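Local coordinates for transcriptional regulator (LacI family) (Clostridium acetobutylicum ATCC 824, PDB 3G85), which probably acts as a DNA-binding transcription factor of the LacI family, with a periplasmic-binding-protein-like domain that in relatives senses a small-molecule effector, at residues 11-16 against 67-72; 24-29 against 243-248; 195-200 against 224-229. All coordinates share one frame; numbering follows the deposited sequence.

Contact 1: 11-16 against 67-72; sequences KPTIAL and NSFDAA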
ATOM      1  N   LYS A  11     -10.525  21.525  20.759  1.00 38.94           N
ATOM      2  CA  LYS A  11      -9.429  21.013  19.864  1.00 38.13           C
ATOM      3  C   LYS A  11      -9.954  20.823  18.442  1.00 36.84           C
ATOM      4  O   LYS A  11     -11.095  20.397  18.262  1.00 37.23           O
ATOM      5  CB  LYS A  11      -8.917  19.659  20.353  1.00 38.30           C
ATOM      6  CG  LYS A  11      -7.889  19.681  21.445  1.00 39.52           C
ATOM      7  CD  LYS A  11      -7.606  18.254  21.844  1.00 39.94           C
ATOM      8  CE  LYS A  11      -6.737  18.231  23.073  1.00 41.15           C
ATOM      9  NZ  LYS A  11      -6.371  16.854  23.429  1.00 42.40           N
ATOM     10  N   PRO A  12      -9.125  21.117  17.425  1.00 35.83           N
ATOM     11  CA  PRO A  12      -9.602  20.869  16.044  1.00 34.49           C
ATOM     12  C   PRO A  12      -9.647  19.359  15.761  1.00 32.77           C
ATOM     13  O   PRO A  12      -8.887  18.610  16.367  1.00 32.58           O
ATOM     14  CB  PRO A  12      -8.537  21.513  15.169  1.00 34.86           C
ATOM     15  CG  PRO A  12      -7.523  22.183  16.126  1.00 36.64           C
ATOM     16  CD  PRO A  12      -7.745  21.633  17.482  1.00 35.91           C
ATOM     17  N   THR A  13     -10.514  18.928  14.849  1.00 30.63           N
ATOM     18  CA  THR A  13     -10.614  17.504  14.534  1.00 29.68           C
ATOM     19  C   THR A  13     -10.213  17.219  13.088  1.00 27.72           C
ATOM     20  O   THR A  13     -10.723  17.867  12.152  1.00 27.54           O
ATOM     21  CB  THR A  13     -12.045  16.950  14.775  1.00 29.45           C
ATOM     22  OG1 THR A  13     -12.413  17.205  16.135  1.00 31.24           O
ATOM     23  CG2 THR A  13     -12.099  15.441  14.519  1.00 30.69           C
ATOM     24  N   ILE A  14      -9.348  16.223  12.931  1.00 26.09           N
ATOM     25  CA  ILE A  14      -8.951  15.718  11.619  1.00 25.38           C
ATOM     26  C   ILE A  14      -9.641  14.357  11.378  1.00 25.11           C
ATOM     27  O   ILE A  14      -9.510  13.439  12.204  1.00 24.93           O
ATOM     28  CB  ILE A  14      -7.435  15.474  11.556  1.00 25.28           C
ATOM     29  CG1 ILE A  14      -6.657  16.777  11.862  1.00 25.34           C
ATOM     30  CG2 ILE A  14      -7.011  14.879  10.180  1.00 24.14           C
ATOM     31  CD1 ILE A  14      -5.194  16.529  12.162  1.00 27.71           C
ATOM     32  N   ALA A  15     -10.316  14.220  10.244  1.00 24.37           N
ATOM     33  CA  ALA A  15     -10.988  12.964   9.906  1.00 23.39           C
ATOM     34  C   ALA A  15     -10.141  12.148   8.921  1.00 23.37           C
ATOM     35  O   ALA A  15      -9.656  12.682   7.905  1.00 22.53           O
ATOM     36  CB  ALA A  15     -12.381  13.228   9.331  1.00 24.14           C
ATOM     37  N   LEU A  16      -9.992  10.860   9.223  1.00 20.67           N
ATOM     38  CA  LEU A  16      -9.425   9.924   8.279  1.00 21.24           C
ATOM     39  C   LEU A  16     -10.600   9.204   7.629  1.00 21.03           C
ATOM     40  O   LEU A  16     -11.266   8.392   8.288  1.00 20.67           O
ATOM     41  CB  LEU A  16      -8.519   8.925   8.975  1.00 20.03           C
ATOM     42  CG  LEU A  16      -7.915   7.815   8.116  1.00 21.07           C
ATOM     43  CD1 LEU A  16      -6.964   8.390   7.041  1.00 21.03           C
ATOM     44  CD2 LEU A  16      -7.217   6.818   9.014  1.00 21.94           C
ATOM     45  N   ASN A  67     -21.115  20.932   7.608  1.00 54.28           N
ATOM     46  CA  ASN A  67     -20.806  20.090   8.766  1.00 53.18           C
ATOM     47  C   ASN A  67     -19.329  19.683   8.865  1.00 51.16           C
ATOM     48  O   ASN A  67     -19.015  18.654   9.479  1.00 51.39           O
ATOM     49  CB  ASN A  67     -21.673  18.818   8.741  1.00 54.22           C
ATOM     50  CG  ASN A  67     -23.141  19.110   8.477  1.00 56.62           C
ATOM     51  OD1 ASN A  67     -23.814  19.726   9.304  1.00 60.09           O
ATOM     52  ND2 ASN A  67     -23.644  18.670   7.318  1.00 58.66           N
ATOM     53  N   SER A  68     -18.434  20.494   8.296  1.00 48.52           N
ATOM     54  CA  SER A  68     -17.072  20.031   7.993  1.00 45.13           C
ATOM     55  C   SER A  68     -16.178  19.856   9.212  1.00 42.40           C
ATOM     56  O   SER A  68     -16.250  20.619  10.178  1.00 42.02           O
ATOM     57  CB  SER A  68     -16.378  20.921   6.949  1.00 45.53           C
ATOM     58  OG  SER A  68     -15.701  21.998   7.572  1.00 47.24           O
ATOM     59  N   PHE A  69     -15.339  18.825   9.152  1.00 38.45           N
ATOM     60  CA  PHE A  69     -14.224  18.681  10.066  1.00 34.87           C
ATOM     61  C   PHE A  69     -13.230  19.820   9.807  1.00 32.84           C
ATOM     62  O   PHE A  69     -13.402  20.577   8.870  1.00 32.39           O
ATOM     63  CB  PHE A  69     -13.570  17.336   9.821  1.00 33.57           C
ATOM     64  CG  PHE A  69     -14.358  16.188  10.360  1.00 31.70           C
ATOM     65  CD1 PHE A  69     -14.394  15.941  11.724  1.00 31.99           C
ATOM     66  CD2 PHE A  69     -15.072  15.358   9.506  1.00 31.82           C
ATOM     67  CE1 PHE A  69     -15.104  14.857  12.244  1.00 31.89           C
ATOM     68  CE2 PHE A  69     -15.809  14.255  10.019  1.00 29.25           C
ATOM     69  CZ  PHE A  69     -15.826  14.019  11.375  1.00 31.30           C
ATOM     70  N   ASP A  70     -12.206  19.937  10.632  1.00 31.55           N
ATOM     71  CA  ASP A  70     -11.176  20.957  10.419  1.00 30.35           C
ATOM     72  C   ASP A  70     -10.207  20.593   9.293  1.00 28.99           C
ATOM     73  O   ASP A  70      -9.573  21.479   8.710  1.00 28.15           O
ATOM     74  CB  ASP A  70     -10.425  21.224  11.702  1.00 30.03           C
ATOM     75  CG  ASP A  70     -11.335  21.794  12.772  1.00 34.51           C
ATOM     76  OD1 ASP A  70     -11.665  22.999  12.670  1.00 35.32           O
ATOM     77  OD2 ASP A  70     -11.757  21.022  13.660  1.00 34.14           O
ATOM     78  N   ALA A  71     -10.092  19.288   9.015  1.00 27.35           N
ATOM     79  CA  ALA A  71      -9.247  18.771   7.940  1.00 25.70           C
ATOM     80  C   ALA A  71      -9.615  17.313   7.707  1.00 25.60           C
ATOM     81  O   ALA A  71     -10.223  16.658   8.577  1.00 25.26           O
ATOM     82  CB  ALA A  71      -7.771  18.883   8.327  1.00 24.81           C
ATOM     83  N   ALA A  72      -9.252  16.790   6.541  1.00 24.83           N
ATOM     84  CA  ALA A  72      -9.501  15.374   6.264  1.00 24.24           C
ATOM     85  C   ALA A  72      -8.322  14.778   5.541  1.00 23.63           C
ATOM     86  O   ALA A  72      -7.653  15.469   4.771  1.00 22.19           O
ATOM     87  CB  ALA A  72     -10.745  15.207   5.419  1.00 23.90           C
TER
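Phe69 lays its ring against Ala15 and Thr13 where strands 13-19 and 71-74 begin to run side by side in the parallel sheet of one lobe of this periplasmic-binding-protein-like fold. The methyl of Ala15 sits over one face of the ring, its CB 3.6 Å from the ring centroid and only 20° off the normal, a close CH-pi contact displaced toward the CD2 and CE2 rim. Thr13 comes in differently: its side chain crosses that of Phe69 obliquely. Chi1 of -57° sets Thr13 OG1 beside the backbone N and leaves CG2 anti to it, 3.7 Å from Phe69 CD1. Val48 of strand 46-52 and Tyr17 also touch the Phe69 side chain. On the other side of the sheet Ile14 and Ala71 are paired, CG1 to CB 4.3 Å, and Val256 of helix 245-260 packs on both.

The backbones join in parallel register, Ile14 beside Ala71 and Ala15 beside Ala72, and Ala15 N donates to Ala71 O at 3.0 Å. Before the strand proper, Asp70 takes over with both main chain and side chain. Asp70 N reaches Thr13 O at 3.0 Å, a rather bent bond, while the carboxylate turns back to the start of the other strand, bringing Asp70 OD2 within 3.2 Å of Pro12 CA. There the N-H of Thr13 meets Asp70 OD2 on the anti side of the carboxylate, 2.7 Å away and nearly straight at 164°.

Contact 2: 24-29 against 243-248; sequences VNIISR and IPIEEM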
ATOM      1  N   VAL A  24      -9.081  -4.221   5.634  1.00 24.12           N
ATOM      2  CA  VAL A  24      -9.327  -3.613   6.954  1.00 25.87           C
ATOM      3  C   VAL A  24      -8.121  -3.693   7.864  1.00 24.50           C
ATOM      4  O   VAL A  24      -7.948  -2.846   8.741  1.00 23.54           O
ATOM      5  CB  VAL A  24     -10.562  -4.203   7.721  1.00 26.31           C
ATOM      6  CG1 VAL A  24     -11.833  -4.004   6.918  1.00 29.98           C
ATOM      7  CG2 VAL A  24     -10.350  -5.676   8.064  1.00 27.36           C
ATOM      8  N   ASN A  25      -7.276  -4.704   7.666  1.00 23.96           N
ATOM      9  CA  ASN A  25      -6.112  -4.869   8.546  1.00 25.04           C
ATOM     10  C   ASN A  25      -5.102  -3.744   8.451  1.00 24.53           C
ATOM     11  O   ASN A  25      -4.326  -3.498   9.396  1.00 25.20           O
ATOM     12  CB  ASN A  25      -5.426  -6.204   8.269  1.00 25.61           C
ATOM     13  CG  ASN A  25      -6.286  -7.343   8.665  1.00 30.08           C
ATOM     14  OD1 ASN A  25      -7.115  -7.782   7.885  1.00 36.25           O
ATOM     15  ND2 ASN A  25      -6.153  -7.789   9.891  1.00 34.99           N
ATOM     16  N   ILE A  26      -5.107  -3.054   7.315  1.00 22.60           N
ATOM     17  CA  ILE A  26      -4.147  -1.981   7.120  1.00 22.76           C
ATOM     18  C   ILE A  26      -4.405  -0.821   8.104  1.00 22.61           C
ATOM     19  O   ILE A  26      -3.506  -0.030   8.431  1.00 22.11           O
ATOM     20  CB  ILE A  26      -4.118  -1.483   5.651  1.00 20.76           C
ATOM     21  CG1 ILE A  26      -3.730  -2.628   4.715  1.00 22.00           C
ATOM     22  CG2 ILE A  26      -3.068  -0.367   5.504  1.00 22.56           C
ATOM     23  CD1 ILE A  26      -3.939  -2.340   3.185  1.00 24.53           C
ATOM     24  N   ILE A  27      -5.632  -0.756   8.618  1.00 23.25           N
ATOM     25  CA  ILE A  27      -6.036   0.385   9.422  1.00 24.04           C
ATOM     26  C   ILE A  27      -5.181   0.482  10.701  1.00 24.05           C
ATOM     27  O   ILE A  27      -4.912   1.567  11.179  1.00 23.31           O
ATOM     28  CB  ILE A  27      -7.569   0.385   9.659  1.00 24.51           C
ATOM     29  CG1 ILE A  27      -8.121   1.828   9.814  1.00 28.07           C
ATOM     30  CG2 ILE A  27      -7.952  -0.539  10.773  1.00 23.13           C
ATOM     31  CD1 ILE A  27      -8.005   2.393  11.191  1.00 35.18           C
ATOM     32  N   SER A  28      -4.655  -0.645  11.168  1.00 24.04           N
ATOM     33  CA  SER A  28      -3.833  -0.627  12.366  1.00 24.83           C
ATOM     34  C   SER A  28      -2.574   0.253  12.243  1.00 22.87           C
ATOM     35  O   SER A  28      -2.164   0.894  13.206  1.00 22.83           O
ATOM     36  CB  SER A  28      -3.458  -2.060  12.775  1.00 25.01           C
ATOM     37  OG  SER A  28      -2.628  -2.654  11.797  1.00 28.27           O
ATOM     38  N   ARG A  29      -1.960   0.266  11.064  1.00 20.93           N
ATOM     39  CA  ARG A  29      -0.753   1.067  10.841  1.00 21.20           C
ATOM     40  C   ARG A  29      -1.061   2.544  10.810  1.00 20.42           C
ATOM     41  O   ARG A  29      -0.261   3.382  11.252  1.00 20.24           O
ATOM     42  CB  ARG A  29      -0.110   0.655   9.511  1.00 20.04           C
ATOM     43  CG  ARG A  29       0.296  -0.859   9.508  1.00 21.36           C
ATOM     44  CD  ARG A  29       1.116  -1.153   8.267  1.00 21.37           C
ATOM     45  NE  ARG A  29       2.444  -0.548   8.364  1.00 21.17           N
ATOM     46  CZ  ARG A  29       3.390  -0.696   7.437  1.00 20.34           C
ATOM     47  NH1 ARG A  29       3.108  -1.374   6.326  1.00 21.15           N
ATOM     48  NH2 ARG A  29       4.575  -0.126   7.594  1.00 17.17           N
ATOM     49  N   ILE A 243       5.433  -0.310   2.450  1.00 19.90           N
ATOM     50  CA  ILE A 243       4.777   0.992   2.364  1.00 19.93           C
ATOM     51  C   ILE A 243       4.840   1.545   3.804  1.00 19.08           C
ATOM     52  O   ILE A 243       4.212   0.992   4.662  1.00 18.03           O
ATOM     53  CB  ILE A 243       3.325   0.873   1.975  1.00 20.84           C
ATOM     54  CG1 ILE A 243       3.163   0.124   0.657  1.00 19.75           C
ATOM     55  CG2 ILE A 243       2.719   2.276   1.801  1.00 19.50           C
ATOM     56  CD1 ILE A 243       1.689   0.010   0.208  1.00 22.49           C
ATOM     57  N   PRO A 244       5.579   2.644   4.036  1.00 18.77           N
ATOM     58  CA  PRO A 244       5.834   3.183   5.395  1.00 19.33           C
ATOM     59  C   PRO A 244       4.630   3.960   5.948  1.00 19.21           C
ATOM     60  O   PRO A 244       4.676   5.188   6.167  1.00 18.16           O
ATOM     61  CB  PRO A 244       7.098   4.032   5.207  1.00 18.26           C
ATOM     62  CG  PRO A 244       6.969   4.544   3.714  1.00 18.81           C
ATOM     63  CD  PRO A 244       6.223   3.437   2.961  1.00 19.31           C
ATOM     64  N   ILE A 245       3.548   3.222   6.195  1.00 18.13           N
ATOM     65  CA  ILE A 245       2.267   3.819   6.474  1.00 17.65           C
ATOM     66  C   ILE A 245       2.293   4.612   7.768  1.00 19.03           C
ATOM     67  O   ILE A 245       1.697   5.699   7.827  1.00 17.15           O
ATOM     68  CB  ILE A 245       1.148   2.776   6.493  1.00 19.26           C
ATOM     69  CG1 ILE A 245       0.898   2.279   5.045  1.00 19.75           C
ATOM     70  CG2 ILE A 245      -0.148   3.370   7.080  1.00 18.88           C
ATOM     71  CD1 ILE A 245       0.270   0.847   4.985  1.00 22.46           C
ATOM     72  N   GLU A 246       2.960   4.085   8.803  1.00 18.95           N
ATOM     73  CA  GLU A 246       3.007   4.827  10.078  1.00 20.56           C
ATOM     74  C   GLU A 246       3.589   6.239   9.903  1.00 21.31           C
ATOM     75  O   GLU A 246       2.941   7.209  10.322  1.00 21.28           O
ATOM     76  CB  GLU A 246       3.716   4.058  11.209  1.00 19.61           C
ATOM     77  CG  GLU A 246       3.032   2.714  11.520  1.00 21.99           C
ATOM     78  CD  GLU A 246       3.497   1.573  10.642  1.00 22.22           C
ATOM     79  OE1 GLU A 246       4.229   1.788   9.658  1.00 23.11           O
ATOM     80  OE2 GLU A 246       3.093   0.442  10.940  1.00 24.68           O
ATOM     81  N   GLU A 247       4.765   6.340   9.276  1.00 20.47           N
ATOM     82  CA  GLU A 247       5.424   7.625   9.060  1.00 22.79           C
ATOM     83  C   GLU A 247       4.620   8.518   8.133  1.00 21.68           C
ATOM     84  O   GLU A 247       4.529   9.739   8.357  1.00 21.00           O
ATOM     85  CB  GLU A 247       6.818   7.420   8.479  1.00 22.64           C
ATOM     86  CG  GLU A 247       7.797   6.824   9.452  1.00 28.26           C
ATOM     87  CD  GLU A 247       8.013   7.672  10.711  1.00 34.92           C
ATOM     88  OE1 GLU A 247       7.831   8.915  10.685  1.00 34.13           O
ATOM     89  OE2 GLU A 247       8.361   7.077  11.749  1.00 39.54           O
HETATM   90  N   MSE A 248       4.030   7.916   7.094  1.00 20.73           N
HETATM   91  CA  MSE A 248       3.163   8.691   6.175  1.00 21.85           C
HETATM   92  C   MSE A 248       1.949   9.306   6.868  1.00 21.31           C
HETATM   93  O   MSE A 248       1.602  10.472   6.619  1.00 20.48           O
HETATM   94  CB  MSE A 248       2.715   7.814   4.999  1.00 20.06           C
HETATM   95  CG  MSE A 248       3.901   7.450   4.101  1.00 21.46           C
HETATM   96 SE   MSE A 248       3.400   6.051   2.793  1.00 30.10          SE
HETATM   97  CE  MSE A 248       2.284   7.123   1.553  1.00 22.36           C
TER
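Two helix starts from different parts of the chain meet here, that of helix 27-40 and that of helix 245-260, joined by a salt bridge from the buried Arg29 to Glu246. Arg29 grips Glu246 side-on with two nitrogens: NE donates to OE2 and NH2 to OE1, each at 2.8 Å. The planes of the guanidinium and carboxylate are turned 51° apart, so the grip is twisted. OE2 lies close to the guanidinium plane, yet NE stands above the carboxylate plane; OE1, by contrast, uses its syn lone pair. A bend in the glutamate chain, chi2 86°, swings CD back toward the arginine.

Ile245 crosses the arginine chain at about a right angle, its CG2 3.6 Å from Arg29 CB, and its backbone N lies over one face of the guanidinium. The other branch of Ile245 carries CD1 to Ile26 CG2, also 3.6 Å, giving the arginine chain an apolar flank. Pro244, centre of an inverse gamma turn, occupies the N-cap position of the second helix.

Asp242, at the end of strand 239-242, forms a further salt bridge with Arg29 NH2, so two carboxylates balance the arginine's charge and fix the turn of its guanidinium. Around this junction, Trp18 of strand 13-19 packs on Ile26, Phe272 of strand 269-272 and Val109 of strand 105-109 lie against Pro244, and Ile243 is hydrogen-bonded through its backbone to Gly224 of strand 219-224.

Contact 3: 195-200 against 224-229; sequences NSDSIA and GMNDRE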
ATOM      1  N   ASN A 195       2.085  -9.012  -4.415  1.00 19.96           N
ATOM      2  CA  ASN A 195       1.844  -7.574  -4.238  1.00 20.77           C
ATOM      3  C   ASN A 195       1.110  -7.267  -2.926  1.00 19.81           C
ATOM      4  O   ASN A 195       0.640  -6.139  -2.721  1.00 20.83           O
ATOM      5  CB  ASN A 195       1.188  -6.917  -5.487  1.00 19.74           C
ATOM      6  CG  ASN A 195      -0.297  -7.244  -5.646  1.00 18.94           C
ATOM      7  OD1 ASN A 195      -0.817  -8.163  -5.029  1.00 20.51           O
ATOM      8  ND2 ASN A 195      -0.994  -6.470  -6.495  1.00 24.30           N
ATOM      9  N   SER A 196       1.008  -8.266  -2.047  1.00 19.80           N
ATOM     10  CA  SER A 196       0.634  -7.982  -0.645  1.00 20.48           C
ATOM     11  C   SER A 196       1.314  -8.998   0.266  1.00 21.33           C
ATOM     12  O   SER A 196       1.580 -10.155  -0.135  1.00 18.88           O
ATOM     13  CB  SER A 196      -0.897  -7.955  -0.437  1.00 21.00           C
ATOM     14  OG  SER A 196      -1.405  -9.201  -0.013  1.00 23.42           O
ATOM     15  N   ASP A 197       1.617  -8.568   1.487  1.00 20.25           N
ATOM     16  CA  ASP A 197       2.199  -9.482   2.472  1.00 20.77           C
ATOM     17  C   ASP A 197       1.205 -10.543   2.926  1.00 20.44           C
ATOM     18  O   ASP A 197       1.633 -11.659   3.219  1.00 21.18           O
ATOM     19  CB  ASP A 197       2.731  -8.741   3.697  1.00 21.40           C
ATOM     20  CG  ASP A 197       1.637  -7.951   4.393  1.00 24.56           C
ATOM     21  OD1 ASP A 197       1.118  -7.011   3.759  1.00 23.18           O
ATOM     22  OD2 ASP A 197       1.241  -8.330   5.531  1.00 30.77           O
ATOM     23  N   SER A 198      -0.099 -10.257   2.935  1.00 20.25           N
ATOM     24  CA  SER A 198      -1.085 -11.280   3.331  1.00 21.12           C
ATOM     25  C   SER A 198      -1.042 -12.431   2.332  1.00 20.53           C
ATOM     26  O   SER A 198      -1.122 -13.598   2.694  1.00 20.62           O
ATOM     27  CB  SER A 198      -2.515 -10.712   3.362  1.00 20.85           C
ATOM     28  OG  SER A 198      -2.643  -9.830   4.457  1.00 25.42           O
ATOM     29  N   ILE A 199      -0.913 -12.076   1.057  1.00 20.70           N
ATOM     30  CA  ILE A 199      -0.802 -13.070   0.012  1.00 21.31           C
ATOM     31  C   ILE A 199       0.437 -13.915   0.269  1.00 20.45           C
ATOM     32  O   ILE A 199       0.391 -15.156   0.211  1.00 21.87           O
ATOM     33  CB  ILE A 199      -0.798 -12.389  -1.380  1.00 20.92           C
ATOM     34  CG1 ILE A 199      -2.230 -11.950  -1.760  1.00 21.57           C
ATOM     35  CG2 ILE A 199      -0.158 -13.305  -2.438  1.00 22.25           C
ATOM     36  CD1 ILE A 199      -2.279 -11.150  -3.016  1.00 22.69           C
ATOM     37  N   ALA A 200       1.555 -13.261   0.559  1.00 19.92           N
ATOM     38  CA  ALA A 200       2.819 -13.982   0.806  1.00 19.72           C
ATOM     39  C   ALA A 200       2.737 -14.932   1.999  1.00 20.30           C
ATOM     40  O   ALA A 200       3.273 -16.048   1.964  1.00 20.05           O
ATOM     41  CB  ALA A 200       3.962 -12.974   1.005  1.00 19.58           C
ATOM     42  N   GLY A 224       4.856  -4.768   1.445  1.00 18.53           N
ATOM     43  CA  GLY A 224       4.424  -4.762   2.853  1.00 21.03           C
ATOM     44  C   GLY A 224       3.298  -3.783   3.076  1.00 23.23           C
ATOM     45  O   GLY A 224       3.478  -2.570   2.930  1.00 23.85           O
HETATM   46  N   MSE A 225       2.114  -4.302   3.388  1.00 24.06           N
HETATM   47  CA  MSE A 225       0.951  -3.425   3.576  1.00 28.69           C
HETATM   48  C   MSE A 225       0.480  -3.475   5.017  1.00 25.22           C
HETATM   49  O   MSE A 225       0.076  -2.450   5.571  1.00 23.75           O
HETATM   50  CB  MSE A 225      -0.196  -3.829   2.640  1.00 27.93           C
HETATM   51  CG  MSE A 225       0.247  -3.977   1.204  1.00 32.75           C
HETATM   52 SE   MSE A 225      -1.342  -4.024   0.062  1.00 47.91          SE
HETATM   53  CE  MSE A 225      -0.489  -3.672  -1.580  1.00 38.84           C
ATOM     54  N   ASN A 226       0.474  -4.682   5.590  1.00 23.75           N
ATOM     55  CA  ASN A 226       0.082  -4.865   6.987  1.00 24.53           C
ATOM     56  C   ASN A 226       1.296  -4.746   7.907  1.00 23.14           C
ATOM     57  O   ASN A 226       2.436  -4.570   7.456  1.00 23.04           O
ATOM     58  CB  ASN A 226      -0.643  -6.212   7.212  1.00 24.47           C
ATOM     59  CG  ASN A 226      -2.005  -6.279   6.496  1.00 29.19           C
ATOM     60  OD1 ASN A 226      -2.780  -5.339   6.511  1.00 32.38           O
ATOM     61  ND2 ASN A 226      -2.277  -7.400   5.852  1.00 35.60           N
ATOM     62  N   ASP A 227       1.045  -4.828   9.202  1.00 22.61           N
ATOM     63  CA  ASP A 227       2.080  -4.755  10.235  1.00 23.17           C
ATOM     64  C   ASP A 227       3.370  -5.543   9.885  1.00 21.73           C
ATOM     65  O   ASP A 227       3.322  -6.735   9.644  1.00 21.35           O
ATOM     66  CB  ASP A 227       1.425  -5.266  11.528  1.00 24.25           C
ATOM     67  CG  ASP A 227       2.212  -4.956  12.769  1.00 32.24           C
ATOM     68  OD1 ASP A 227       3.461  -5.139  12.783  1.00 34.47           O
ATOM     69  OD2 ASP A 227       1.535  -4.596  13.776  1.00 38.56           O
ATOM     70  N   ARG A 228       4.508  -4.848   9.828  1.00 20.86           N
ATOM     71  CA  ARG A 228       5.821  -5.432   9.503  1.00 21.35           C
ATOM     72  C   ARG A 228       6.197  -6.685  10.336  1.00 21.25           C
ATOM     73  O   ARG A 228       6.981  -7.539   9.875  1.00 20.56           O
ATOM     74  CB  ARG A 228       6.920  -4.385   9.725  1.00 21.42           C
ATOM     75  CG  ARG A 228       6.912  -3.191   8.752  1.00 21.93           C
ATOM     76  CD  ARG A 228       8.149  -2.295   9.070  1.00 23.72           C
ATOM     77  NE  ARG A 228       8.312  -1.268   8.042  1.00 33.81           N
ATOM     78  CZ  ARG A 228       8.871  -0.060   8.224  1.00 36.91           C
ATOM     79  NH1 ARG A 228       9.331   0.289   9.430  1.00 39.29           N
ATOM     80  NH2 ARG A 228       8.965   0.794   7.198  1.00 29.99           N
ATOM     81  N   GLU A 229       5.675  -6.800  11.555  1.00 21.27           N
ATOM     82  CA  GLU A 229       6.077  -7.927  12.389  1.00 22.26           C
ATOM     83  C   GLU A 229       5.618  -9.308  11.873  1.00 22.19           C
ATOM     84  O   GLU A 229       6.243 -10.336  12.194  1.00 22.06           O
ATOM     85  CB  GLU A 229       5.655  -7.724  13.861  1.00 22.53           C
ATOM     86  CG  GLU A 229       6.630  -6.793  14.581  1.00 24.44           C
ATOM     87  CD  GLU A 229       6.463  -6.751  16.087  1.00 28.38           C
ATOM     88  OE1 GLU A 229       5.850  -7.666  16.684  1.00 26.23           O
ATOM     89  OE2 GLU A 229       6.961  -5.765  16.668  1.00 32.07           O
TER
HETATM   90  O   HOH W   1       2.873  -8.290   7.474  1.00 29.50           O
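The carboxylate of Asp197 and the side-chain amide of Asn226 meet with their planes 80° apart, and their side chains cross at about a right angle. One face of the carboxylate takes the backbone of the opposing loop: the N-H groups of Met225 and Asn226 both come down on Asp197 OD1 from that same face, at 2.9 and 3.0 Å. Both donors stand well out of the carboxylate plane, Met225 N further than Asn226 N. The second of these bonds is almost straight, 172° at the hydrogen. The other oxygen, Asp197 OD2, rests 3.3 Å from Asn226 CB and accepts a hydrogen bond from a water, which also donates to Asp227 O and so extends the link to the N-cap residue of helix 228-232. At the end of the amide, Asn226 ND2 lies 2.8 Å from Ser198 OG, at an angle too poor for a hydrogen bond. Chi1 of 59° puts Asp197 CG between its own backbone N and carbonyl carbon, the crowded position, and from there the carboxylate reaches across to the loop. Two backbone donors and a water would be expected to stabilise its negative charge.

Beside it the extended side chain of Met225, a selenomethionine, runs toward the start of the other segment, with SE 4.0 Å from Ser196 CB. Met142 and Arg145 of helix 140-155 also touch this side chain.

Each segment begins its own helix with a side-chain N-cap. Ser196 OG accepts from Ile199 N and has a further partner in Asn170, while Asp227 OD1 accepts from Glu229 N at 3.0 Å, its OD2 being bridged to Arg32. These are adjacent strand-to-helix loops at the C-terminal ends of parallel strands 191-194 and 219-224, the end of the sheet that faces the ligand cleft in periplasmic-binding-protein-like folds.

Overall arrangement
Contact 1 lies in the sheet of one lobe, its centre about 24 Å from that of the chain, and is only partly buried; contacts 2 and 3 are buried nearer the middle, their own centres about 11 Å apart. Strand 13-19 leads into helix 27-40, so 11-16 and 24-29 are successive pieces of one strand-helix unit, and helix 245-260 serves contacts 1 and 2, by Val256 in the former and by its start in the latter. Contacts 2 and 3 touch directly through Ile243 N and Gly224 O, at the ends of neighbouring strands 239-242 and 219-224. The chemistry changes accordingly: strand pairing and a ring-methyl contact in contact 1, paired charges in contact 2, a carboxylate holding backbone N-H groups in contact 3.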